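Acetylene hydratase (PDB 2E7Z) catalyses the hydration of acetylene to acetaldehyde, using a tungsten-bis(molybdopterin guanine dinucleotide) cofactor and a [4Fe-4S] cluster. Local coordinates at residues 12-17 / 35-40; 23-28 / 458-463. All coordinates share one frame; numbering follows the deposited sequence.

Contact 1: residues 12-17 / 35-40; sequences NCVVEA and PTTPPN. With SF4 (iron/sulfur cluster), chain D.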
# COMPACT_ATOMS: atom_id res chain seq x y z
N ASN A 12 11.06 2.16 -5.77
CA ASN A 12 12.45 1.75 -5.49
C ASN A 12 13.37 1.72 -6.73
O ASN A 12 14.14 0.76 -6.94
CB ASN A 12 12.47 0.38 -4.79
CG ASN A 12 11.98 0.40 -3.33
OD1 ASN A 12 11.86 -0.67 -2.75
ND2 ASN A 12 11.74 1.58 -2.74
N CYS A 13 13.31 2.79 -7.52
CA CYS A 13 14.31 3.02 -8.56
C CYS A 13 15.70 2.87 -7.96
O CYS A 13 15.95 3.34 -6.85
CB CYS A 13 14.24 4.45 -9.07
SG CYS A 13 12.60 4.98 -9.63
N VAL A 14 16.61 2.25 -8.70
CA VAL A 14 18.01 2.23 -8.29
C VAL A 14 18.71 3.46 -8.88
O VAL A 14 18.68 3.68 -10.09
CB VAL A 14 18.71 0.93 -8.70
CG1 VAL A 14 20.19 0.91 -8.21
CG2 VAL A 14 17.94 -0.27 -8.11
N VAL A 15 19.30 4.25 -7.99
CA VAL A 15 19.95 5.51 -8.35
C VAL A 15 21.43 5.42 -8.02
O VAL A 15 21.91 4.42 -7.46
CB VAL A 15 19.27 6.73 -7.61
CG1 VAL A 15 17.79 6.85 -7.97
CG2 VAL A 15 19.42 6.62 -6.10
N GLU A 16 22.17 6.46 -8.37
CA GLU A 16 23.56 6.55 -7.98
C GLU A 16 23.69 7.68 -6.97
O GLU A 16 22.96 8.67 -7.04
CB GLU A 16 24.47 6.73 -9.20
CG GLU A 16 24.76 5.39 -9.90
CD GLU A 16 25.74 5.51 -11.06
OE1 GLU A 16 25.83 6.61 -11.64
OE2 GLU A 16 26.41 4.49 -11.39
N ALA A 17 24.58 7.50 -6.00
CA ALA A 17 24.83 8.53 -4.99
C ALA A 17 26.31 8.69 -4.78
O ALA A 17 27.07 7.73 -4.88
CB ALA A 17 24.16 8.17 -3.67
N PRO A 35 19.76 -3.54 -14.65
CA PRO A 35 18.88 -4.63 -15.10
C PRO A 35 17.38 -4.36 -14.98
O PRO A 35 16.60 -4.95 -15.73
CB PRO A 35 19.27 -5.80 -14.19
CG PRO A 35 20.66 -5.50 -13.78
CD PRO A 35 20.70 -4.00 -13.62
N THR A 36 16.98 -3.50 -14.05
CA THR A 36 15.54 -3.27 -13.82
C THR A 36 15.12 -1.82 -13.93
O THR A 36 14.01 -1.54 -14.38
CB THR A 36 15.04 -3.80 -12.45
OG1 THR A 36 15.47 -2.92 -11.40
CG2 THR A 36 15.50 -5.25 -12.18
N THR A 37 15.99 -0.89 -13.53
CA THR A 37 15.67 0.54 -13.55
C THR A 37 16.16 1.15 -14.87
O THR A 37 17.36 1.22 -15.11
CB THR A 37 16.32 1.26 -12.36
OG1 THR A 37 15.85 0.67 -11.13
CG2 THR A 37 15.98 2.74 -12.37
N PRO A 38 15.22 1.61 -15.72
CA PRO A 38 15.63 2.21 -17.00
C PRO A 38 16.37 3.53 -16.82
O PRO A 38 16.31 4.13 -15.75
CB PRO A 38 14.29 2.47 -17.73
CG PRO A 38 13.23 1.93 -16.86
CD PRO A 38 13.77 1.63 -15.51
N PRO A 39 17.09 4.00 -17.88
CA PRO A 39 17.84 5.25 -17.75
C PRO A 39 16.94 6.44 -17.43
O PRO A 39 15.74 6.40 -17.72
CB PRO A 39 18.44 5.44 -19.14
CG PRO A 39 18.47 4.08 -19.73
CD PRO A 39 17.27 3.38 -19.20
N ASN A 40 17.52 7.49 -16.85
CA ASN A 40 16.79 8.72 -16.53
C ASN A 40 15.66 8.50 -15.54
O ASN A 40 14.64 9.22 -15.57
CB ASN A 40 16.29 9.39 -17.81
CG ASN A 40 17.35 9.40 -18.89
OD1 ASN A 40 17.16 8.86 -19.99
ND2 ASN A 40 18.50 9.96 -18.56
FE1 SF4 D . 11.44 9.02 -7.32
FE2 SF4 D . 12.84 7.45 -5.64
FE3 SF4 D . 11.95 6.46 -8.00
FE4 SF4 D . 10.23 6.96 -6.01
S1 SF4 D . 11.85 5.40 -5.95
S2 SF4 D . 9.94 7.52 -8.25
S3 SF4 D . 11.17 8.83 -5.02
S4 SF4 D . 13.49 8.17 -7.74
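Cys13 and Thr37 bring the two backbones together at one point, their CA atoms 5.7 Å apart. Residues 12-17 leave the cluster-binding turn and enter a strand at Val14, whereas 35-40 is an irregular, proline-rich loop, and the chains diverge on both sides of the meeting. The contact is made by a side chain reaching a backbone: the amide N of Val14 donates to Thr37 OG1 at 3.0 Å, and the N-H points almost straight at the oxygen (173°). Thr37 sets its two branches to different tasks. OG1 stands beside its own backbone N (chi1 -59°) and takes the Val14 amide, while the methyl CG2 lies 3.7 Å from Val14 O and also packs against Cys13, 4.1 Å from its CB. Val14 answers with CB and CG2, each 3.8 Å from Thr37 OG1, so the hydroxyl is flanked by hydrocarbon as well as held by the bond. Cys13 directs its sulfur to the cluster: SG lies anti to its own carbonyl carbon (chi1 -54°) and binds the iron FE3 at 2.3 Å. Cys6, Cys9 and Cys43 also bind this cluster, and Asn12 N comes within 3.3 Å of its sulfide S1. Thr37 OG1 is also hydrogen-bonded to a methylpentanediol, probably from the crystallisation liquor, which Thr36 OG1 shares. The threonine hydroxyl thus satisfies the buried amide next to a cluster ligand, tying the loop that leads to Cys43 to the chain that carries Cys13.

Contact 2: residues 23-28 / 458-463; sequences GKIQTK and HWLERP. With MGD (2-amino-5,6-dimercapto-7-methyl-3,7,8a,9-tetrahydro-8-oxa-1,3,9,10-tetraaza-anthracen-4-one guanosine dinucleotide), chain E.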
# COMPACT_ATOMS: atom_id res chain seq x y z
N GLY A 23 30.40 17.15 2.11
CA GLY A 23 29.59 16.19 2.87
C GLY A 23 28.17 15.97 2.36
O GLY A 23 27.52 15.01 2.77
N LYS A 24 27.69 16.87 1.49
CA LYS A 24 26.36 16.73 0.89
C LYS A 24 26.35 15.49 -0.00
O LYS A 24 27.34 15.18 -0.68
CB LYS A 24 25.98 17.97 0.07
CG LYS A 24 25.54 19.18 0.87
CD LYS A 24 25.07 20.30 -0.06
CE LYS A 24 25.30 21.69 0.54
NZ LYS A 24 24.28 22.03 1.57
N ILE A 25 25.25 14.75 0.02
CA ILE A 25 25.10 13.60 -0.86
C ILE A 25 24.34 14.00 -2.11
O ILE A 25 23.18 14.44 -2.04
CB ILE A 25 24.38 12.42 -0.15
CG1 ILE A 25 25.13 12.06 1.13
CG2 ILE A 25 24.28 11.24 -1.12
CD1 ILE A 25 24.40 11.08 2.03
N GLN A 26 24.99 13.83 -3.26
CA GLN A 26 24.35 14.06 -4.53
C GLN A 26 23.79 12.75 -5.06
O GLN A 26 24.51 11.75 -5.15
CB GLN A 26 25.35 14.66 -5.51
CG GLN A 26 24.84 14.75 -6.94
CD GLN A 26 25.93 15.11 -7.92
OE1 GLN A 26 25.96 16.22 -8.43
NE2 GLN A 26 26.86 14.18 -8.15
N THR A 27 22.50 12.76 -5.39
CA THR A 27 21.84 11.60 -6.00
C THR A 27 21.50 11.91 -7.46
O THR A 27 21.11 13.04 -7.79
CB THR A 27 20.55 11.24 -5.26
OG1 THR A 27 19.80 12.44 -5.03
CG2 THR A 27 20.87 10.57 -3.92
N LYS A 28 21.68 10.92 -8.33
CA LYS A 28 21.37 11.06 -9.75
C LYS A 28 20.90 9.74 -10.36
O LYS A 28 21.06 8.68 -9.75
CB LYS A 28 22.57 11.61 -10.52
CG LYS A 28 23.79 10.72 -10.55
CD LYS A 28 24.93 11.37 -11.32
CE LYS A 28 25.25 12.77 -10.80
NZ LYS A 28 26.49 13.34 -11.42
N HIS A 458 18.00 6.48 7.58
CA HIS A 458 17.48 6.93 6.31
C HIS A 458 18.06 6.05 5.19
O HIS A 458 19.10 5.39 5.35
CB HIS A 458 17.89 8.42 6.17
CG HIS A 458 17.46 9.07 4.89
ND1 HIS A 458 18.17 8.93 3.71
CD2 HIS A 458 16.40 9.86 4.61
CE1 HIS A 458 17.55 9.61 2.76
NE2 HIS A 458 16.47 10.19 3.28
N TRP A 459 17.39 6.01 4.05
CA TRP A 459 17.83 5.14 2.96
C TRP A 459 19.24 5.42 2.42
O TRP A 459 19.83 4.56 1.78
CB TRP A 459 16.79 5.07 1.83
CG TRP A 459 16.53 6.31 1.04
CD1 TRP A 459 15.51 7.21 1.23
CD2 TRP A 459 17.21 6.73 -0.16
NE1 TRP A 459 15.56 8.19 0.24
CE2 TRP A 459 16.59 7.90 -0.62
CE3 TRP A 459 18.29 6.21 -0.89
CZ2 TRP A 459 17.01 8.57 -1.78
CZ3 TRP A 459 18.69 6.86 -2.04
CH2 TRP A 459 18.06 8.02 -2.46
N LEU A 460 19.77 6.62 2.64
CA LEU A 460 21.15 6.94 2.22
C LEU A 460 22.15 6.48 3.29
O LEU A 460 23.36 6.72 3.16
CB LEU A 460 21.29 8.46 1.94
CG LEU A 460 20.63 8.90 0.63
CD1 LEU A 460 20.55 10.46 0.61
CD2 LEU A 460 21.41 8.39 -0.58
N GLU A 461 21.65 5.84 4.36
CA GLU A 461 22.48 5.47 5.50
C GLU A 461 22.47 3.97 5.79
O GLU A 461 22.86 3.54 6.89
CB GLU A 461 21.99 6.19 6.76
CG GLU A 461 21.95 7.72 6.63
CD GLU A 461 21.23 8.40 7.80
OE1 GLU A 461 20.42 7.73 8.50
OE2 GLU A 461 21.49 9.60 8.01
N ARG A 462 22.03 3.16 4.82
CA ARG A 462 21.87 1.74 5.11
C ARG A 462 22.04 0.84 3.90
O ARG A 462 21.63 1.20 2.79
CB ARG A 462 20.49 1.49 5.75
CG ARG A 462 19.29 1.82 4.82
CD ARG A 462 18.00 1.79 5.62
NE ARG A 462 16.83 2.13 4.82
CZ ARG A 462 15.83 2.91 5.25
NH1 ARG A 462 14.79 3.16 4.47
NH2 ARG A 462 15.85 3.41 6.49
N PRO A 463 22.58 -0.36 4.12
CA PRO A 463 22.55 -1.37 3.05
C PRO A 463 21.16 -2.02 3.04
O PRO A 463 20.49 -2.04 4.07
CB PRO A 463 23.57 -2.38 3.52
CG PRO A 463 23.45 -2.35 5.02
CD PRO A 463 23.17 -0.90 5.37
PB MGD E . 2.78 7.61 5.84
O1B MGD E . 1.43 7.39 6.47
O2B MGD E . 3.12 8.94 5.26
O3B MGD E . 3.06 6.55 4.67
O3A MGD E . 1.63 4.56 4.11
PA MGD E . 3.10 4.95 4.66
O1A MGD E . 4.17 4.60 3.67
O2A MGD E . 3.16 4.41 6.05
O5' MGD E . 3.86 7.23 6.98
C5' MGD E . 5.19 6.94 6.59
C4' MGD E . 6.08 7.39 7.74
O4' MGD E . 7.38 6.83 7.51
C3' MGD E . 6.32 8.89 7.77
O3' MGD E . 5.94 9.40 9.06
C2' MGD E . 7.83 9.10 7.50
O2' MGD E . 8.46 10.19 8.20
C1' MGD E . 8.38 7.77 7.96
N9 MGD E . 9.62 7.32 7.31
C8 MGD E . 9.97 7.45 6.01
N7 MGD E . 11.13 6.82 5.76
C5 MGD E . 11.50 6.22 6.92
C6 MGD E . 12.61 5.40 7.37
O6 MGD E . 13.52 5.06 6.60
N1 MGD E . 12.56 4.99 8.65
C2 MGD E . 11.64 5.37 9.54
N2 MGD E . 11.72 4.88 10.81
N3 MGD E . 10.61 6.13 9.20
C4 MGD E . 10.51 6.55 7.92
C10 MGD E . 1.43 4.52 2.70
C11 MGD E . 0.13 3.79 2.46
O11 MGD E . -0.89 4.65 2.98
C12 MGD E . -0.07 3.55 0.99
S12 MGD E . 1.18 2.76 0.12
C13 MGD E . -1.22 3.88 0.38
S13 MGD E . -1.43 3.74 -1.30
C14 MGD E . -2.40 4.43 1.12
N15 MGD E . -2.64 5.84 0.82
C16 MGD E . -3.63 6.40 1.56
C17 MGD E . -4.51 7.48 1.08
O17 MGD E . -4.39 7.93 -0.08
N18 MGD E . -5.45 7.94 1.93
C19 MGD E . -5.62 7.46 3.19
N19 MGD E . -6.58 7.98 3.99
N20 MGD E . -4.84 6.50 3.69
C21 MGD E . -3.88 5.95 2.94
N22 MGD E . -3.13 4.97 3.45
C23 MGD E . -2.20 4.22 2.63
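The guanine carbonyl oxygen O6 of the MGD cofactor is gripped by both terminal nitrogens of Arg462, NH2 at 2.9 Å (155°) and NH1 at 3.1 Å (139°). The oxygen lies at the edge of the guanidinium, near its plane, and the side chain runs extended from CG to NE to reach it. Asp457 forms a salt bridge with NH2 and Gln7 a hydrogen bond with NH1, fixing the rotation of the group. The turn behind it is held from within: Leu460 N donates to His458 ND1 at 3.0 Å, and Glu461 N donates to His458 O. Leu460 points toward strand 25-29, where the contact becomes apolar. Ile25 and Leu460 reach toward each other tip to tip, CD1 of the isoleucine 4.1 Å from CB of the leucine, and Ile25 CG2 lies near both leucine methyls. Cut back to an alanine, Ile25 would lose CG1, CG2 and CD1, which would probably leave Leu460 CB and CD1 without these partners and open a gap between strand and turn. Beside this pair, Thr27 CG2 touches Leu460 CD2 at 4.0 Å and approaches the Trp459 ring obliquely, 4.1 Å from CH2. This methyl stands anti to the carbonyl carbon, which gives it to the turn, while OG1 (chi1 47°) bonds to Ser46 O. Leu460 CG and His458 CE1 lie over the rim of one indole face; NE1 bonds to Ser8 OG. Together these contacts seat the small N-terminal sheet of the iron-sulfur region against a dinucleotide-binding turn, in keeping with the DMSO reductase family.

The two contacts illustrate how neighbouring strands of one sheet can meet different parts of a fold by different chemistry. Both are buried, their centres about 14 Å apart, and both use the N-terminal antiparallel sheet, in which strands 14-19 and 25-29 are neighbours: Glu16 N and Lys28 O, 2.8 Å apart, probably form a hydrogen bond. Contact 1 is local in sequence and polar at heart, made where a strand begins beside the iron-sulfur cluster. Contact 2 joins the edge strand to a turn more than 400 residues later, through methyl groups and an indole, leaving the polar work to the turn's cofactor side. One lies directly beside a cluster ligand; the other connects the cluster region with a pterin dinucleotide site.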